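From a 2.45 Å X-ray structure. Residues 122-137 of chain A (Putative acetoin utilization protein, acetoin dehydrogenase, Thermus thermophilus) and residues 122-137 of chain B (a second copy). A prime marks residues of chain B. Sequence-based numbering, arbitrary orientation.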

# COMPACT_ATOMS: atom_id res chain seq x y z
N THR A 122 27.42 -1.23 -16.45
CA THR A 122 26.70 -2.28 -15.74
C THR A 122 27.26 -3.65 -16.05
O THR A 122 28.16 -3.80 -16.89
CB THR A 122 25.20 -2.28 -16.11
OG1 THR A 122 25.05 -2.70 -17.47
CG2 THR A 122 24.61 -0.87 -15.95
N VAL A 123 26.72 -4.66 -15.38
CA VAL A 123 27.13 -6.04 -15.59
C VAL A 123 26.90 -6.50 -17.02
O VAL A 123 27.71 -7.25 -17.56
CB VAL A 123 26.40 -7.01 -14.62
CG1 VAL A 123 26.94 -6.83 -13.21
CG2 VAL A 123 24.89 -6.75 -14.63
N THR A 124 25.82 -6.06 -17.65
CA THR A 124 25.58 -6.50 -19.02
C THR A 124 26.50 -5.79 -20.01
O THR A 124 26.76 -6.30 -21.09
CB THR A 124 24.09 -6.32 -19.46
OG1 THR A 124 23.78 -4.93 -19.60
CG2 THR A 124 23.15 -6.92 -18.42
N ASP A 125 27.02 -4.62 -19.63
CA ASP A 125 28.00 -3.93 -20.46
C ASP A 125 29.31 -4.71 -20.42
O ASP A 125 29.96 -4.91 -21.45
CB ASP A 125 28.25 -2.50 -19.97
CG ASP A 125 27.02 -1.60 -20.10
OD1 ASP A 125 26.33 -1.65 -21.14
OD2 ASP A 125 26.76 -0.82 -19.15
N VAL A 126 29.70 -5.14 -19.22
CA VAL A 126 30.92 -5.92 -19.05
C VAL A 126 30.77 -7.25 -19.77
O VAL A 126 31.72 -7.77 -20.35
CB VAL A 126 31.21 -6.16 -17.55
CG1 VAL A 126 32.44 -7.03 -17.38
CG2 VAL A 126 31.43 -4.84 -16.84
N LEU A 127 29.56 -7.80 -19.77
CA LEU A 127 29.34 -9.05 -20.48
C LEU A 127 29.58 -8.84 -21.97
O LEU A 127 30.31 -9.59 -22.60
CB LEU A 127 27.91 -9.56 -20.25
CG LEU A 127 27.69 -10.28 -18.92
CD1 LEU A 127 26.30 -10.91 -18.90
CD2 LEU A 127 28.77 -11.35 -18.73
N ARG A 128 28.96 -7.80 -22.52
CA ARG A 128 29.15 -7.48 -23.93
C ARG A 128 30.65 -7.40 -24.26
O ARG A 128 31.11 -7.96 -25.26
CB ARG A 128 28.46 -6.14 -24.25
CG ARG A 128 28.18 -5.93 -25.73
CD ARG A 128 27.14 -4.83 -25.98
NE ARG A 128 27.65 -3.50 -25.67
CZ ARG A 128 27.38 -2.85 -24.54
NH1 ARG A 128 26.61 -3.42 -23.62
NH2 ARG A 128 27.90 -1.64 -24.32
N ALA A 129 31.41 -6.72 -23.41
CA ALA A 129 32.83 -6.51 -23.64
C ALA A 129 33.59 -7.84 -23.73
O ALA A 129 34.37 -8.04 -24.66
CB ALA A 129 33.42 -5.65 -22.51
N PHE A 130 33.34 -8.73 -22.78
CA PHE A 130 34.02 -10.02 -22.76
C PHE A 130 33.59 -10.84 -23.96
O PHE A 130 34.38 -11.58 -24.54
CB PHE A 130 33.70 -10.79 -21.47
CG PHE A 130 34.48 -10.31 -20.27
CD1 PHE A 130 35.85 -10.07 -20.36
CD2 PHE A 130 33.85 -10.11 -19.05
CE1 PHE A 130 36.58 -9.62 -19.25
CE2 PHE A 130 34.56 -9.66 -17.94
CZ PHE A 130 35.93 -9.42 -18.04
N ILE A 131 32.33 -10.68 -24.35
CA ILE A 131 31.80 -11.38 -25.51
C ILE A 131 32.52 -10.90 -26.77
O ILE A 131 32.79 -11.69 -27.68
CB ILE A 131 30.29 -11.14 -25.64
CG1 ILE A 131 29.56 -11.84 -24.50
CG2 ILE A 131 29.80 -11.62 -26.99
CD1 ILE A 131 28.09 -11.45 -24.37
N GLU A 132 32.83 -9.61 -26.83
CA GLU A 132 33.51 -9.07 -27.99
C GLU A 132 35.00 -9.46 -28.02
O GLU A 132 35.48 -10.00 -29.02
CB GLU A 132 33.38 -7.55 -28.00
CG GLU A 132 34.07 -6.87 -29.17
CD GLU A 132 33.64 -5.43 -29.34
OE1 GLU A 132 34.50 -4.58 -29.65
OE2 GLU A 132 32.43 -5.14 -29.15
N VAL A 133 35.72 -9.19 -26.93
CA VAL A 133 37.17 -9.33 -26.97
C VAL A 133 37.62 -10.79 -26.98
O VAL A 133 38.73 -11.09 -27.41
CB VAL A 133 37.85 -8.58 -25.79
CG1 VAL A 133 37.34 -7.14 -25.74
CG2 VAL A 133 37.64 -9.30 -24.48
N LEU A 134 36.76 -11.70 -26.52
CA LEU A 134 37.08 -13.12 -26.55
C LEU A 134 36.51 -13.79 -27.81
O LEU A 134 36.79 -14.96 -28.10
CB LEU A 134 36.54 -13.82 -25.30
CG LEU A 134 36.90 -13.28 -23.90
CD1 LEU A 134 36.23 -14.14 -22.84
CD2 LEU A 134 38.40 -13.27 -23.69
N GLY A 135 35.69 -13.05 -28.56
CA GLY A 135 35.21 -13.54 -29.84
C GLY A 135 34.13 -14.61 -29.75
O GLY A 135 34.07 -15.50 -30.60
N LEU A 136 33.28 -14.53 -28.73
CA LEU A 136 32.32 -15.59 -28.46
C LEU A 136 31.24 -15.63 -29.54
O LEU A 136 30.42 -16.55 -29.59
CB LEU A 136 31.68 -15.40 -27.08
CG LEU A 136 32.64 -15.20 -25.89
CD1 LEU A 136 31.84 -15.12 -24.59
CD2 LEU A 136 33.65 -16.34 -25.82
N LYS A 137 31.23 -14.62 -30.39
CA LYS A 137 30.24 -14.53 -31.46
C LYS A 137 30.86 -14.71 -32.84
O LYS A 137 30.19 -14.50 -33.84
CB LYS A 137 29.52 -13.19 -31.40
CG LYS A 137 28.38 -13.12 -30.42
CD LYS A 137 27.77 -11.73 -30.41
CE LYS A 137 26.44 -11.71 -29.68
NZ LYS A 137 25.41 -12.58 -30.34
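Chain B (122-137) TVTDVLRAFIEVLGLK

The contact is a symmetric, wholly apolar packing of two identical helices about an exact two-fold axis, with no hydrogen bond crossing between the stretches and 574 Å² of surface buried, both sides summed.

Chain B repeats the backbone of chain A. Residues 123′-133′ are helical, carried by i to i+4 bonds such as Leu127′ N to Val123′ O (2.9 Å) and Ile131′ N to Leu127′ O (2.9 Å). Thr122′ occupies the N-cap position: its OG1 accepts a weak capping bond from Asp125′ N at 3.5 Å, and in return its own N donates to Asp125′ OD2 at 2.8 Å. One turn on, Arg128′ NH1 forms a salt bridge with Asp125′ OD1 (3.1 Å). Past the helix, Gly135′ takes a positive phi of 75°, a value that favours glycine, within a Schellman motif whose bonds run from Leu136′ N to Ile131′ O and from Gly135′ N to Glu132′ O, both 3.1 Å.

The two helices run in broadly the same direction, their N-to-C vectors 41° apart with a signed crossing angle of 41°, and their axes approach to 10.7 Å. The register is like against like, as a two-fold running along the pair requires. CA-CA separations widen from 7.0 Å at Val123-Val123′ through 8.0 Å at Leu127-Leu127′ and 8.2 Å at Phe130-Phe130′ to 10.2 Å at Leu134-Leu134′, so the backbones diverge toward their C-terminal ends.

Side chains fill this widening gap. At the narrow end Val123 CG2 lies 4.4 Å from Val123′ CG2, and Val123 CG1 lies 4.1 Å from Leu127′ CD1. The CA-to-CB bond of Leu127′ points sideways, but the end of its side chain comes nearer, placing CD2 4.0 Å from Val126 CG1 and, at 4.4 Å from Phe130 CE2, at the edge of that ring. Phe130 and Phe130′ each have more of their area covered by the other stretch than any other residue of their own stretch. Their CD2 atoms are 3.7 Å apart, the ring centroids 5.0 Å apart and the planes inclined at 37°, an oblique pair in which each ring has CG of the other over one face.

Farther along, Phe130 CE1 meets Leu134′ CD1 at 3.7 Å and Phe130 CZ meets Leu136′ CD1 at 4.2 Å. Leu134 CD2 and Leu134′ CD2 still touch at 4.0 Å, showing that the leucines reach across where the backbones are well separated. Symmetry repeats each unlike pair with the chains exchanged.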

# COMPACT_ATOMS: atom_id res chain seq x y z
N THR B 122 24.04 -17.07 -12.42
CA THR B 122 23.73 -15.66 -12.55
C THR B 122 24.87 -14.89 -13.19
O THR B 122 25.94 -15.45 -13.47
CB THR B 122 23.44 -15.02 -11.18
OG1 THR B 122 24.65 -14.98 -10.41
CG2 THR B 122 22.39 -15.84 -10.42
N VAL B 123 24.63 -13.60 -13.43
CA VAL B 123 25.63 -12.72 -14.01
C VAL B 123 26.89 -12.62 -13.16
O VAL B 123 27.99 -12.56 -13.69
CB VAL B 123 25.07 -11.30 -14.26
CG1 VAL B 123 24.10 -11.33 -15.42
CG2 VAL B 123 24.37 -10.77 -13.01
N THR B 124 26.74 -12.64 -11.84
CA THR B 124 27.93 -12.53 -11.01
C THR B 124 28.71 -13.85 -10.97
O THR B 124 29.91 -13.85 -10.70
CB THR B 124 27.60 -12.07 -9.54
OG1 THR B 124 26.91 -13.10 -8.84
CG2 THR B 124 26.73 -10.82 -9.57
N ASP B 125 28.03 -14.96 -11.26
CA ASP B 125 28.73 -16.25 -11.37
C ASP B 125 29.59 -16.24 -12.63
O ASP B 125 30.74 -16.68 -12.61
CB ASP B 125 27.73 -17.41 -11.44
CG ASP B 125 26.91 -17.59 -10.16
OD1 ASP B 125 27.48 -17.48 -9.05
OD2 ASP B 125 25.69 -17.83 -10.28
N VAL B 126 29.02 -15.74 -13.72
CA VAL B 126 29.74 -15.65 -14.98
C VAL B 126 30.90 -14.68 -14.83
O VAL B 126 31.97 -14.88 -15.39
CB VAL B 126 28.80 -15.18 -16.13
CG1 VAL B 126 29.58 -15.03 -17.42
CG2 VAL B 126 27.68 -16.18 -16.33
N LEU B 127 30.70 -13.63 -14.04
CA LEU B 127 31.78 -12.69 -13.81
C LEU B 127 32.93 -13.39 -13.10
O LEU B 127 34.08 -13.31 -13.53
CB LEU B 127 31.30 -11.50 -12.98
CG LEU B 127 30.54 -10.43 -13.75
CD1 LEU B 127 30.29 -9.22 -12.86
CD2 LEU B 127 31.34 -10.03 -14.99
N ARG B 128 32.61 -14.09 -12.02
CA ARG B 128 33.62 -14.84 -11.29
C ARG B 128 34.42 -15.74 -12.25
O ARG B 128 35.65 -15.78 -12.20
CB ARG B 128 32.94 -15.69 -10.20
CG ARG B 128 33.89 -16.15 -9.09
CD ARG B 128 33.13 -16.60 -7.83
NE ARG B 128 32.43 -17.87 -8.04
CZ ARG B 128 31.13 -17.96 -8.29
NH1 ARG B 128 30.39 -16.86 -8.36
NH2 ARG B 128 30.56 -19.15 -8.47
N ALA B 129 33.72 -16.44 -13.13
CA ALA B 129 34.34 -17.38 -14.05
C ALA B 129 35.36 -16.69 -14.95
O ALA B 129 36.49 -17.16 -15.10
CB ALA B 129 33.27 -18.07 -14.91
N PHE B 130 34.97 -15.56 -15.55
CA PHE B 130 35.85 -14.83 -16.44
C PHE B 130 37.03 -14.28 -15.66
O PHE B 130 38.15 -14.21 -16.15
CB PHE B 130 35.11 -13.68 -17.13
CG PHE B 130 34.24 -14.13 -18.28
CD1 PHE B 130 34.72 -15.03 -19.23
CD2 PHE B 130 32.94 -13.65 -18.42
CE1 PHE B 130 33.91 -15.45 -20.30
CE2 PHE B 130 32.13 -14.05 -19.48
CZ PHE B 130 32.62 -14.96 -20.43
N ILE B 131 36.76 -13.90 -14.42
CA ILE B 131 37.81 -13.38 -13.55
C ILE B 131 38.83 -14.47 -13.26
O ILE B 131 40.03 -14.21 -13.18
CB ILE B 131 37.20 -12.87 -12.23
CG1 ILE B 131 36.38 -11.61 -12.50
CG2 ILE B 131 38.30 -12.59 -11.22
CD1 ILE B 131 35.51 -11.17 -11.31
N GLU B 132 38.36 -15.70 -13.11
CA GLU B 132 39.26 -16.81 -12.84
C GLU B 132 40.05 -17.23 -14.09
O GLU B 132 41.28 -17.30 -14.05
CB GLU B 132 38.46 -18.00 -12.31
CG GLU B 132 39.31 -19.22 -12.00
CD GLU B 132 38.56 -20.25 -11.17
OE1 GLU B 132 38.71 -21.46 -11.43
OE2 GLU B 132 37.81 -19.84 -10.25
N VAL B 133 39.35 -17.51 -15.19
CA VAL B 133 40.01 -18.11 -16.33
C VAL B 133 40.91 -17.14 -17.09
O VAL B 133 41.83 -17.56 -17.79
CB VAL B 133 38.99 -18.75 -17.32
CG1 VAL B 133 38.05 -19.67 -16.56
CG2 VAL B 133 38.24 -17.68 -18.09
N LEU B 134 40.67 -15.84 -16.93
CA LEU B 134 41.53 -14.83 -17.55
C LEU B 134 42.61 -14.35 -16.58
O LEU B 134 43.52 -13.61 -16.96
CB LEU B 134 40.68 -13.64 -18.03
CG LEU B 134 39.46 -13.88 -18.94
CD1 LEU B 134 38.81 -12.54 -19.27
CD2 LEU B 134 39.87 -14.57 -20.23
N GLY B 135 42.51 -14.77 -15.32
CA GLY B 135 43.56 -14.48 -14.35
C GLY B 135 43.60 -13.04 -13.86
O GLY B 135 44.67 -12.51 -13.58
N LEU B 136 42.44 -12.40 -13.75
CA LEU B 136 42.39 -10.97 -13.45
C LEU B 136 42.82 -10.71 -12.01
O LEU B 136 43.00 -9.56 -11.61
CB LEU B 136 40.96 -10.43 -13.68
CG LEU B 136 40.31 -10.74 -15.04
CD1 LEU B 136 38.95 -10.06 -15.13
CD2 LEU B 136 41.21 -10.28 -16.18
N LYS B 137 42.98 -11.78 -11.25
CA LYS B 137 43.39 -11.65 -9.86
C LYS B 137 44.79 -12.20 -9.61
O LYS B 137 45.21 -12.32 -8.46
CB LYS B 137 42.40 -12.39 -8.95
CG LYS B 137 41.15 -11.61 -8.60
CD LYS B 137 40.23 -12.46 -7.74
CE LYS B 137 39.13 -11.60 -7.11
NZ LYS B 137 39.68 -10.57 -6.18